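Local coordinates for protein precorrin-3 methylase (Rhodobacter capsulatus, PDB 3NUT) that probably transfers a methyl group from S-adenosyl-L-methionine to a precorrin intermediate on the pathway to adenosylcobalamin, at residues A[9-15]-A[111-117]; A[18-23]-A[202-206]; A[169-173]-A[223-229]. All blocks are in the same frame, centred on the assembly; numbering follows the deposited sequence.

Overall arrangement
From the N terminus, strand 10-15 pairs with strand 113-116 in contact 1, closing a loop of 95 residues within the five-stranded parallel sheet of the N-terminal half. Directly after that strand, segment 18-23 enters contact 2, whose partner, 202-206, follows strand 196-201 of the mixed C-terminal sheet; this long closure ties the two halves together. Contact 3 joins 169-173 to 223-229 inside the C-terminal half. Contact 2 crosses both other contacts along the chain, whereas contacts 1 and 3 follow in series, their centres about 27 Å apart. Contacts 2 and 3 touch each other through A202 and R226 and both bind S-adenosyl-L-homocysteine; contacts 1 and 2 reach the second subunit.

Contact 1 (A[9-15]-A[111-117]); sequences GWVTVAG and TEIRILP
G9 O and E112 N are bridged by a water that donates to the first and accepts from the second, both at 2.8 Å. At W10 the first torsion (chi1 41°) wedges CG between the backbone N and the carbonyl carbon, which brings the indole round to the side of R114. The guanidinium lies over one indole face, its plane tilted 29° from the ring, with R114 CZ 4.0 Å from the centroid of the five-membered ring, a cation-pi stack. W10 NE1 and R114 NH1, both donors, lie against each other without a hydrogen bond. The guanidinium is also tied at NE and NH2 to one carboxylate oxygen of E112; the bonds are bent and weak, but R114 NE to E112 OE2, at 2.7 Å, is a salt bridge that would restrain its rotation. V11 starts the ladder, donating to E112 O and accepting from R114 N. The strands run 8° from parallel in the five-stranded parallel sheet of the N-terminal alpha/beta part of this tetrapyrrole methylase, 113-116 being outermost within the chain and 10-15 lying between it and 80-85. V11, V13, I113 and I115 share the face covered by helix 94-104. On the other face, T12 OG1 shares a second water with R114 NH1, while T12 CG2 presses tightly on L116 CD1 at 3.3 Å. V13 takes a nearly straight bond from L116 N to V13 O of 2.9 Å, and its CB meets I115 CD1 at 3.8 Å, the two side chains lying side by side. A14 CB packs on L116 CB, and L116 also rests against helix 26-34. G15 N closes the ladder on L116 O at 3.0 Å, where a CB on G15 would come close to P117 C and L116 O.

Contact 2 (A[18-23]-A[202-206]); sequences PGREDL and AVTTP. With SAH (S-adenosyl-L-homocysteine), chain E.
V203 and P18 bring their carbonyl oxygens to 3.7 Å, V203 O to P18 O, because both accept from the exocyclic amine of S-adenosyl-L-homocysteine: SAH N6 lies 2.6 Å from P18 O and 3.0 Å from V203 O. V203 N completes the grip by donating to SAH N1 at 2.9 Å. The residue belongs to a type II beta turn from A202 to T205. T204, next in the turn, carries most of the contact. Its first torsion (chi1 81°) sets OG1 between the backbone N and the carbonyl carbon, where it accepts from R20 N at 3.2 Å and donates to V203 O at 2.6 Å. Its CG2 meets L23 CD1 tip to tip at 3.6 Å and also touches the P18 ring. Over T204 CB lies one face of the R20 guanidinium, NH2 being 3.5 Å from that carbon; NH1 bonds in plane to the syn lone pair of D22 OD1 and forms a salt bridge with E27 of the second subunit. A methionine at R20 would probably leave D22 and that subunit's E27 without their positive mate. T205 ends the turn, its N and OG1 both donating to A202 O from the same face. Adenine is thus held by main-chain groups from both segments, a pattern of one donor and two acceptors suited to its N1 and amino edge.

Contact 3 (A[169-173]-A[223-229]); sequences YNPRS and ADMRTVV. With SAH (S-adenosyl-L-homocysteine), chain E.
P171 is the bump of this contact, its ring pushed against a hollow lined by A223, D224, T227 and V229. The hollow is formed around the type I beta turn D224-T227, with A223 just before it and V229 in strand 227-231 of the mixed C-terminal sheet; D224 OD1 accepts from R226 N to make an Asx turn and also takes the T227 hydroxyl. P171 CB sits 3.9 Å from A223 CB, CG reaches 3.3 Å from T227 O, and V229 CG2 backs the ring. On one flank R172 CG, set beside its backbone N by chi1 (-52°), lies 3.2 Å from A223 O, and bends at chi2 and chi3 bring the guanidinium edge to the same oxygen. M225 fills the gap between R172 and N170: chi2 (-39°) lays SD 3.0 Å from R172 O, and the further bend at chi3 turns CE to N170 OD1. At the far end one face of the Y169 ring takes V228 CG2, while a ring edge meets the ligand carboxylate; Y169 OH bonds to M122 N and N170 ND2 to N141. The ribose of S-adenosyl-L-homocysteine slots in beside this packing: SAH O2' donates to T227 O at 2.5 Å and accepts a nearly straight bond (173°) from N170 N at 3.2 Å.

Contact 1 (A[9-15]-A[111-117])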
loop_
_atom_site.group_PDB
_atom_site.type_symbol
_atom_site.label_atom_id
_atom_site.label_comp_id
_atom_site.label_asym_id
_atom_site.label_seq_id
_atom_site.Cartn_x
_atom_site.Cartn_y
_atom_site.Cartn_z
ATOM N N GLY A 9 -15.215 -26.306 2.387
ATOM C CA GLY A 9 -14.313 -25.357 3.033
ATOM C C GLY A 9 -13.674 -24.304 2.150
ATOM O O GLY A 9 -13.988 -24.176 0.970
ATOM N N TRP A 10 -12.765 -23.530 2.732
ATOM C CA TRP A 10 -12.019 -22.574 1.957
ATOM C C TRP A 10 -10.696 -22.187 2.595
ATOM O O TRP A 10 -10.368 -22.629 3.676
ATOM C CB TRP A 10 -12.862 -21.334 1.706
ATOM C CG TRP A 10 -13.706 -20.821 2.854
ATOM C CD1 TRP A 10 -15.068 -20.853 2.938
ATOM C CD2 TRP A 10 -13.252 -20.133 4.029
ATOM N NE1 TRP A 10 -15.494 -20.240 4.090
ATOM C CE2 TRP A 10 -14.405 -19.773 4.776
ATOM C CE3 TRP A 10 -11.988 -19.775 4.519
ATOM C CZ2 TRP A 10 -14.334 -19.081 6.012
ATOM C CZ3 TRP A 10 -11.911 -19.096 5.748
ATOM C CH2 TRP A 10 -13.086 -18.767 6.488
ATOM N N VAL A 11 -9.938 -21.342 1.914
ATOM C CA VAL A 11 -8.680 -20.855 2.455
ATOM C C VAL A 11 -8.760 -19.349 2.288
ATOM O O VAL A 11 -8.948 -18.841 1.183
ATOM C CB VAL A 11 -7.443 -21.404 1.665
ATOM C CG1 VAL A 11 -6.153 -20.779 2.134
ATOM C CG2 VAL A 11 -7.352 -22.935 1.735
ATOM N N THR A 12 -8.613 -18.631 3.383
ATOM C CA THR A 12 -8.545 -17.201 3.300
ATOM C C THR A 12 -7.130 -16.823 3.705
ATOM O O THR A 12 -6.598 -17.322 4.698
ATOM C CB THR A 12 -9.579 -16.553 4.264
ATOM O OG1 THR A 12 -10.904 -16.775 3.764
ATOM C CG2 THR A 12 -9.334 -15.024 4.393
ATOM N N VAL A 13 -6.497 -15.951 2.947
ATOM C CA VAL A 13 -5.242 -15.390 3.398
ATOM C C VAL A 13 -5.579 -13.983 3.872
ATOM O O VAL A 13 -6.100 -13.201 3.103
ATOM C CB VAL A 13 -4.189 -15.392 2.282
ATOM C CG1 VAL A 13 -2.831 -14.939 2.840
ATOM C CG2 VAL A 13 -4.067 -16.777 1.729
ATOM N N ALA A 14 -5.310 -13.686 5.139
ATOM C CA ALA A 14 -5.781 -12.466 5.769
ATOM C C ALA A 14 -4.666 -11.609 6.364
ATOM O O ALA A 14 -3.867 -12.106 7.177
ATOM C CB ALA A 14 -6.782 -12.835 6.874
ATOM N N GLY A 15 -4.642 -10.316 6.022
ATOM C CA GLY A 15 -3.668 -9.402 6.604
ATOM C C GLY A 15 -4.060 -8.818 7.962
ATOM O O GLY A 15 -5.162 -8.321 8.151
ATOM N N THR A 111 -10.448 -25.107 -5.412
ATOM C CA THR A 111 -10.565 -24.682 -4.015
ATOM C C THR A 111 -11.076 -23.239 -3.937
ATOM O O THR A 111 -10.626 -22.390 -4.695
ATOM C CB THR A 111 -9.201 -24.786 -3.221
ATOM O OG1 THR A 111 -8.615 -26.100 -3.350
ATOM C CG2 THR A 111 -9.402 -24.468 -1.723
ATOM N N GLU A 112 -12.006 -22.954 -3.026
ATOM C CA GLU A 112 -12.413 -21.564 -2.816
ATOM C C GLU A 112 -11.331 -20.777 -2.063
ATOM O O GLU A 112 -10.858 -21.209 -1.020
ATOM C CB GLU A 112 -13.730 -21.474 -2.046
ATOM C CG GLU A 112 -14.304 -20.087 -2.135
ATOM C CD GLU A 112 -15.528 -19.870 -1.282
ATOM O OE1 GLU A 112 -16.272 -20.855 -1.044
ATOM O OE2 GLU A 112 -15.739 -18.700 -0.864
ATOM N N ILE A 113 -10.947 -19.625 -2.590
ATOM C CA ILE A 113 -9.846 -18.874 -2.048
ATOM C C ILE A 113 -10.258 -17.421 -1.959
ATOM O O ILE A 113 -10.861 -16.916 -2.873
ATOM C CB ILE A 113 -8.558 -18.992 -2.904
ATOM C CG1 ILE A 113 -7.813 -20.278 -2.544
ATOM C CG2 ILE A 113 -7.629 -17.821 -2.608
ATOM C CD1 ILE A 113 -6.979 -20.909 -3.712
ATOM N N ARG A 114 -9.944 -16.781 -0.834
ATOM C CA ARG A 114 -10.258 -15.379 -0.592
ATOM C C ARG A 114 -9.004 -14.724 -0.040
ATOM O O ARG A 114 -8.374 -15.269 0.872
ATOM C CB ARG A 114 -11.358 -15.289 0.457
ATOM C CG ARG A 114 -12.704 -15.919 0.055
ATOM C CD ARG A 114 -13.497 -16.333 1.292
ATOM N NE ARG A 114 -14.818 -16.862 0.950
ATOM C CZ ARG A 114 -15.788 -17.152 1.818
ATOM N NH1 ARG A 114 -15.621 -16.969 3.115
ATOM N NH2 ARG A 114 -16.947 -17.628 1.371
ATOM N N ILE A 115 -8.634 -13.568 -0.589
ATOM C CA ILE A 115 -7.463 -12.817 -0.157
ATOM C C ILE A 115 -7.962 -11.488 0.426
ATOM O O ILE A 115 -8.591 -10.698 -0.280
ATOM C CB ILE A 115 -6.510 -12.536 -1.352
ATOM C CG1 ILE A 115 -6.199 -13.841 -2.117
ATOM C CG2 ILE A 115 -5.169 -11.814 -0.873
ATOM C CD1 ILE A 115 -5.241 -14.805 -1.358
ATOM N N LEU A 116 -7.687 -11.264 1.720
ATOM C CA LEU A 116 -8.236 -10.131 2.465
ATOM C C LEU A 116 -7.128 -9.137 2.819
ATOM O O LEU A 116 -6.212 -9.479 3.565
ATOM C CB LEU A 116 -8.935 -10.641 3.741
ATOM C CG LEU A 116 -9.999 -11.729 3.476
ATOM C CD1 LEU A 116 -10.731 -12.022 4.796
ATOM C CD2 LEU A 116 -11.005 -11.269 2.384
ATOM N N PRO A 117 -7.201 -7.924 2.268
ATOM C CA PRO A 117 -6.125 -6.948 2.397
ATOM C C PRO A 117 -5.935 -6.460 3.827
ATOM O O PRO A 117 -6.816 -6.660 4.658
ATOM C CB PRO A 117 -6.566 -5.779 1.479
ATOM C CG PRO A 117 -8.027 -5.999 1.181
ATOM C CD PRO A 117 -8.226 -7.511 1.289
HETATM O O HOH W 1 -13.031 -25.003 -1.498
HETATM O O HOH W 2 -13.311 -15.697 4.487
#

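Contact 2 (A[18-23]-A[202-206])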
loop_
_atom_site.group_PDB
_atom_site.type_symbol
_atom_site.label_atom_id
_atom_site.label_comp_id
_atom_site.label_asym_id
_atom_site.label_seq_id
_atom_site.Cartn_x
_atom_site.Cartn_y
_atom_site.Cartn_z
ATOM N N PRO A 18 -0.048 -3.731 10.713
ATOM C CA PRO A 18 1.305 -3.682 11.240
ATOM C C PRO A 18 1.437 -3.937 12.735
ATOM O O PRO A 18 2.545 -3.886 13.255
ATOM C CB PRO A 18 1.780 -2.273 10.863
ATOM C CG PRO A 18 0.516 -1.466 10.803
ATOM C CD PRO A 18 -0.627 -2.387 10.531
ATOM N N GLY A 19 0.341 -4.218 13.429
ATOM C CA GLY A 19 0.444 -4.540 14.854
ATOM C C GLY A 19 -0.747 -4.110 15.670
ATOM O O GLY A 19 -1.377 -4.951 16.329
ATOM N N ARG A 20 -1.056 -2.806 15.671
ATOM C CA ARG A 20 -2.177 -2.347 16.496
ATOM C C ARG A 20 -3.486 -3.033 16.071
ATOM O O ARG A 20 -3.790 -3.160 14.883
ATOM C CB ARG A 20 -2.315 -0.815 16.503
ATOM C CG ARG A 20 -2.438 -0.245 17.954
ATOM C CD ARG A 20 -2.827 1.225 18.042
ATOM N NE ARG A 20 -1.892 2.062 17.310
ATOM C CZ ARG A 20 -2.131 2.634 16.134
ATOM N NH1 ARG A 20 -3.301 2.471 15.505
ATOM N NH2 ARG A 20 -1.179 3.366 15.581
ATOM N N GLU A 21 -4.230 -3.512 17.055
ATOM C CA GLU A 21 -5.464 -4.249 16.830
ATOM C C GLU A 21 -6.489 -3.355 16.126
ATOM O O GLU A 21 -7.287 -3.828 15.283
ATOM C CB GLU A 21 -5.985 -4.776 18.167
ATOM C CG GLU A 21 -7.202 -5.707 18.078
ATOM C CD GLU A 21 -7.762 -6.137 19.437
ATOM O OE1 GLU A 21 -7.361 -5.577 20.494
ATOM O OE2 GLU A 21 -8.631 -7.035 19.443
ATOM N N ASP A 22 -6.461 -2.051 16.427
ATOM C CA ASP A 22 -7.442 -1.151 15.814
ATOM C C ASP A 22 -7.147 -0.837 14.340
ATOM O O ASP A 22 -7.765 0.046 13.757
ATOM C CB ASP A 22 -7.716 0.111 16.660
ATOM C CG ASP A 22 -6.549 1.102 16.663
ATOM O OD1 ASP A 22 -5.433 0.758 16.200
ATOM O OD2 ASP A 22 -6.767 2.250 17.140
ATOM N N LEU A 23 -6.231 -1.581 13.730
ATOM C CA LEU A 23 -5.999 -1.431 12.304
ATOM C C LEU A 23 -6.408 -2.696 11.497
ATOM O O LEU A 23 -6.257 -2.739 10.254
ATOM C CB LEU A 23 -4.534 -1.038 12.038
ATOM C CG LEU A 23 -3.948 0.260 12.638
ATOM C CD1 LEU A 23 -2.423 0.255 12.498
ATOM C CD2 LEU A 23 -4.515 1.546 12.026
ATOM N N ALA A 202 9.053 -0.461 14.453
ATOM C CA ALA A 202 7.961 -0.992 15.283
ATOM C C ALA A 202 6.736 -0.106 15.192
ATOM O O ALA A 202 6.128 0.263 16.205
ATOM C CB ALA A 202 8.398 -1.165 16.768
ATOM N N VAL A 203 6.384 0.227 13.957
ATOM C CA VAL A 203 5.342 1.209 13.699
ATOM C C VAL A 203 3.983 0.699 14.191
ATOM O O VAL A 203 3.614 -0.439 13.928
ATOM C CB VAL A 203 5.323 1.589 12.217
ATOM C CG1 VAL A 203 4.167 2.507 11.921
ATOM C CG2 VAL A 203 6.616 2.276 11.873
ATOM N N THR A 204 3.297 1.563 14.940
ATOM C CA THR A 204 1.979 1.337 15.576
ATOM C C THR A 204 2.052 0.526 16.863
ATOM O O THR A 204 1.020 0.152 17.422
ATOM C CB THR A 204 0.894 0.687 14.646
ATOM O OG1 THR A 204 1.101 -0.724 14.583
ATOM C CG2 THR A 204 0.892 1.291 13.254
ATOM N N THR A 205 3.262 0.216 17.311
ATOM C CA THR A 205 3.424 -0.523 18.561
ATOM C C THR A 205 3.883 0.495 19.597
ATOM O O THR A 205 4.172 1.657 19.244
ATOM C CB THR A 205 4.465 -1.647 18.494
ATOM O OG1 THR A 205 5.764 -1.076 18.690
ATOM C CG2 THR A 205 4.407 -2.418 17.176
ATOM N N PRO A 206 3.942 0.079 20.880
ATOM C CA PRO A 206 4.318 1.082 21.866
ATOM C C PRO A 206 5.813 1.402 21.804
ATOM O O PRO A 206 6.246 2.405 22.366
ATOM C CB PRO A 206 3.904 0.429 23.187
ATOM C CG PRO A 206 2.781 -0.539 22.766
ATOM C CD PRO A 206 3.381 -1.120 21.529
HETATM N N SAH E . 2.975 -8.374 4.463
HETATM C CA SAH E . 3.836 -7.440 5.252
HETATM C CB SAH E . 5.294 -7.499 4.770
HETATM C CG SAH E . 5.987 -8.779 5.240
HETATM S SD SAH E . 7.760 -8.664 5.234
HETATM C C SAH E . 3.265 -6.090 5.017
HETATM O O SAH E . 2.436 -6.040 4.119
HETATM O OXT SAH E . 3.570 -5.059 5.649
HETATM C "C5'" SAH E . 8.108 -8.159 6.904
HETATM C "C4'" SAH E . 8.832 -6.798 6.937
HETATM O "O4'" SAH E . 7.861 -5.745 6.875
HETATM C "C3'" SAH E . 9.671 -6.492 8.187
HETATM O "O3'" SAH E . 11.047 -6.885 8.087
HETATM C "C2'" SAH E . 9.607 -4.983 8.283
HETATM O "O2'" SAH E . 10.528 -4.347 7.371
HETATM C "C1'" SAH E . 8.211 -4.683 7.774
HETATM N N9 SAH E . 7.237 -4.560 8.884
HETATM C C8 SAH E . 6.214 -5.392 9.166
HETATM N N7 SAH E . 5.523 -4.938 10.257
HETATM C C5 SAH E . 6.105 -3.791 10.688
HETATM C C6 SAH E . 5.893 -2.785 11.774
HETATM N N6 SAH E . 4.885 -2.898 12.677
HETATM N N1 SAH E . 6.747 -1.734 11.860
HETATM C C2 SAH E . 7.764 -1.588 10.985
HETATM N N3 SAH E . 8.009 -2.462 9.981
HETATM C C4 SAH E . 7.237 -3.561 9.783
#

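Contact 3 (A[169-173]-A[223-229])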
loop_
_atom_site.group_PDB
_atom_site.type_symbol
_atom_site.label_atom_id
_atom_site.label_comp_id
_atom_site.label_asym_id
_atom_site.label_seq_id
_atom_site.Cartn_x
_atom_site.Cartn_y
_atom_site.Cartn_z
ATOM N N TYR A 169 11.396 -3.281 2.624
ATOM C CA TYR A 169 10.918 -4.318 3.522
ATOM C C TYR A 169 12.062 -5.298 3.796
ATOM O O TYR A 169 12.801 -5.688 2.880
ATOM C CB TYR A 169 9.698 -5.042 2.926
ATOM C CG TYR A 169 8.368 -4.274 2.980
ATOM C CD1 TYR A 169 7.324 -4.700 3.800
ATOM C CD2 TYR A 169 8.158 -3.133 2.200
ATOM C CE1 TYR A 169 6.104 -4.003 3.850
ATOM C CE2 TYR A 169 6.960 -2.433 2.244
ATOM C CZ TYR A 169 5.920 -2.869 3.063
ATOM O OH TYR A 169 4.717 -2.152 3.100
ATOM N N ASN A 170 12.212 -5.685 5.060
ATOM C CA ASN A 170 13.229 -6.661 5.457
ATOM C C ASN A 170 14.620 -6.098 5.203
ATOM O O ASN A 170 15.351 -6.611 4.366
ATOM C CB ASN A 170 13.033 -7.967 4.679
ATOM C CG ASN A 170 11.667 -8.545 4.869
ATOM O OD1 ASN A 170 11.277 -8.849 5.976
ATOM N ND2 ASN A 170 10.926 -8.692 3.789
ATOM N N PRO A 171 14.989 -5.024 5.918
ATOM C CA PRO A 171 16.233 -4.360 5.541
ATOM C C PRO A 171 17.470 -5.160 5.989
ATOM O O PRO A 171 18.401 -5.336 5.194
ATOM C CB PRO A 171 16.135 -2.991 6.241
ATOM C CG PRO A 171 14.841 -3.000 7.039
ATOM C CD PRO A 171 14.406 -4.436 7.138
ATOM N N ARG A 172 17.451 -5.674 7.220
ATOM C CA ARG A 172 18.570 -6.448 7.755
ATOM C C ARG A 172 18.399 -7.961 7.622
ATOM O O ARG A 172 17.765 -8.591 8.464
ATOM C CB ARG A 172 18.831 -6.104 9.226
ATOM C CG ARG A 172 18.987 -4.623 9.546
ATOM C CD ARG A 172 20.132 -3.916 8.797
ATOM N NE ARG A 172 21.421 -4.609 8.828
ATOM C CZ ARG A 172 22.158 -4.827 9.919
ATOM N NH1 ARG A 172 21.740 -4.449 11.127
ATOM N NH2 ARG A 172 23.319 -5.460 9.798
ATOM N N SER A 173 18.992 -8.537 6.574
ATOM C CA SER A 173 19.010 -9.986 6.375
ATOM C C SER A 173 19.879 -10.673 7.435
ATOM O O SER A 173 21.001 -10.239 7.734
ATOM C CB SER A 173 19.496 -10.316 4.960
ATOM O OG SER A 173 19.449 -11.715 4.681
ATOM N N ALA A 223 18.775 0.415 10.862
ATOM C CA ALA A 223 17.679 -0.500 10.605
ATOM C C ALA A 223 17.851 -1.812 11.388
ATOM O O ALA A 223 18.975 -2.229 11.639
ATOM C CB ALA A 223 17.600 -0.789 9.113
ATOM N N ASP A 224 16.736 -2.429 11.794
ATOM C CA ASP A 224 16.696 -3.857 12.184
ATOM C C ASP A 224 15.513 -4.529 11.498
ATOM O O ASP A 224 14.935 -3.952 10.583
ATOM C CB ASP A 224 16.666 -4.075 13.702
ATOM C CG ASP A 224 15.770 -3.092 14.431
ATOM O OD1 ASP A 224 14.558 -3.020 14.127
ATOM O OD2 ASP A 224 16.285 -2.394 15.331
ATOM N N MET A 225 15.159 -5.741 11.918
ATOM C CA MET A 225 14.026 -6.458 11.296
ATOM C C MET A 225 12.653 -5.947 11.718
ATOM O O MET A 225 11.645 -6.355 11.172
ATOM C CB MET A 225 14.142 -7.981 11.481
ATOM C CG MET A 225 15.065 -8.619 10.432
ATOM S SD MET A 225 14.840 -7.853 8.781
ATOM C CE MET A 225 13.563 -8.948 8.126
ATOM N N ARG A 226 12.648 -5.027 12.676
ATOM C CA ARG A 226 11.450 -4.373 13.193
ATOM C C ARG A 226 11.224 -3.029 12.466
ATOM O O ARG A 226 10.500 -2.144 12.954
ATOM C CB ARG A 226 11.665 -4.144 14.701
ATOM C CG ARG A 226 10.420 -4.070 15.570
ATOM C CD ARG A 226 9.813 -5.437 15.949
ATOM N NE ARG A 226 8.426 -5.252 16.396
ATOM C CZ ARG A 226 7.346 -5.222 15.601
ATOM N NH1 ARG A 226 7.443 -5.402 14.279
ATOM N NH2 ARG A 226 6.149 -5.021 16.144
ATOM N N THR A 227 11.847 -2.877 11.296
ATOM C CA THR A 227 12.014 -1.557 10.676
ATOM C C THR A 227 11.679 -1.602 9.197
ATOM O O THR A 227 11.952 -2.586 8.513
ATOM C CB THR A 227 13.468 -1.046 10.890
ATOM O OG1 THR A 227 13.731 -1.025 12.292
ATOM C CG2 THR A 227 13.715 0.356 10.328
ATOM N N VAL A 228 11.051 -0.530 8.729
ATOM C CA VAL A 228 10.833 -0.327 7.323
ATOM C C VAL A 228 11.501 1.016 6.993
ATOM O O VAL A 228 11.398 1.985 7.757
ATOM C CB VAL A 228 9.310 -0.402 6.944
ATOM C CG1 VAL A 228 8.500 0.712 7.594
ATOM C CG2 VAL A 228 9.117 -0.370 5.432
ATOM N N VAL A 229 12.200 1.062 5.873
ATOM C CA VAL A 229 13.034 2.212 5.554
ATOM C C VAL A 229 12.437 2.953 4.362
ATOM O O VAL A 229 12.244 2.379 3.274
ATOM C CB VAL A 229 14.514 1.786 5.276
ATOM C CG1 VAL A 229 15.392 3.000 4.907
ATOM C CG2 VAL A 229 15.099 1.005 6.459
HETATM N N SAH E . 2.975 -8.374 4.463
HETATM C CA SAH E . 3.836 -7.440 5.252
HETATM C CB SAH E . 5.294 -7.499 4.770
HETATM C CG SAH E . 5.987 -8.779 5.240
HETATM S SD SAH E . 7.760 -8.664 5.234
HETATM C C SAH E . 3.265 -6.090 5.017
HETATM O O SAH E . 2.436 -6.040 4.119
HETATM O OXT SAH E . 3.570 -5.059 5.649
HETATM C "C5'" SAH E . 8.108 -8.159 6.904
HETATM C "C4'" SAH E . 8.832 -6.798 6.937
HETATM O "O4'" SAH E . 7.861 -5.745 6.875
HETATM C "C3'" SAH E . 9.671 -6.492 8.187
HETATM O "O3'" SAH E . 11.047 -6.885 8.087
HETATM C "C2'" SAH E . 9.607 -4.983 8.283
HETATM O "O2'" SAH E . 10.528 -4.347 7.371
HETATM C "C1'" SAH E . 8.211 -4.683 7.774
HETATM N N9 SAH E . 7.237 -4.560 8.884
HETATM C C8 SAH E . 6.214 -5.392 9.166
HETATM N N7 SAH E . 5.523 -4.938 10.257
HETATM C C5 SAH E . 6.105 -3.791 10.688
HETATM C C6 SAH E . 5.893 -2.785 11.774
HETATM N N6 SAH E . 4.885 -2.898 12.677
HETATM N N1 SAH E . 6.747 -1.734 11.860
HETATM C C2 SAH E . 7.764 -1.588 10.985
HETATM N N3 SAH E . 8.009 -2.462 9.981
HETATM C C4 SAH E . 7.237 -3.561 9.783
#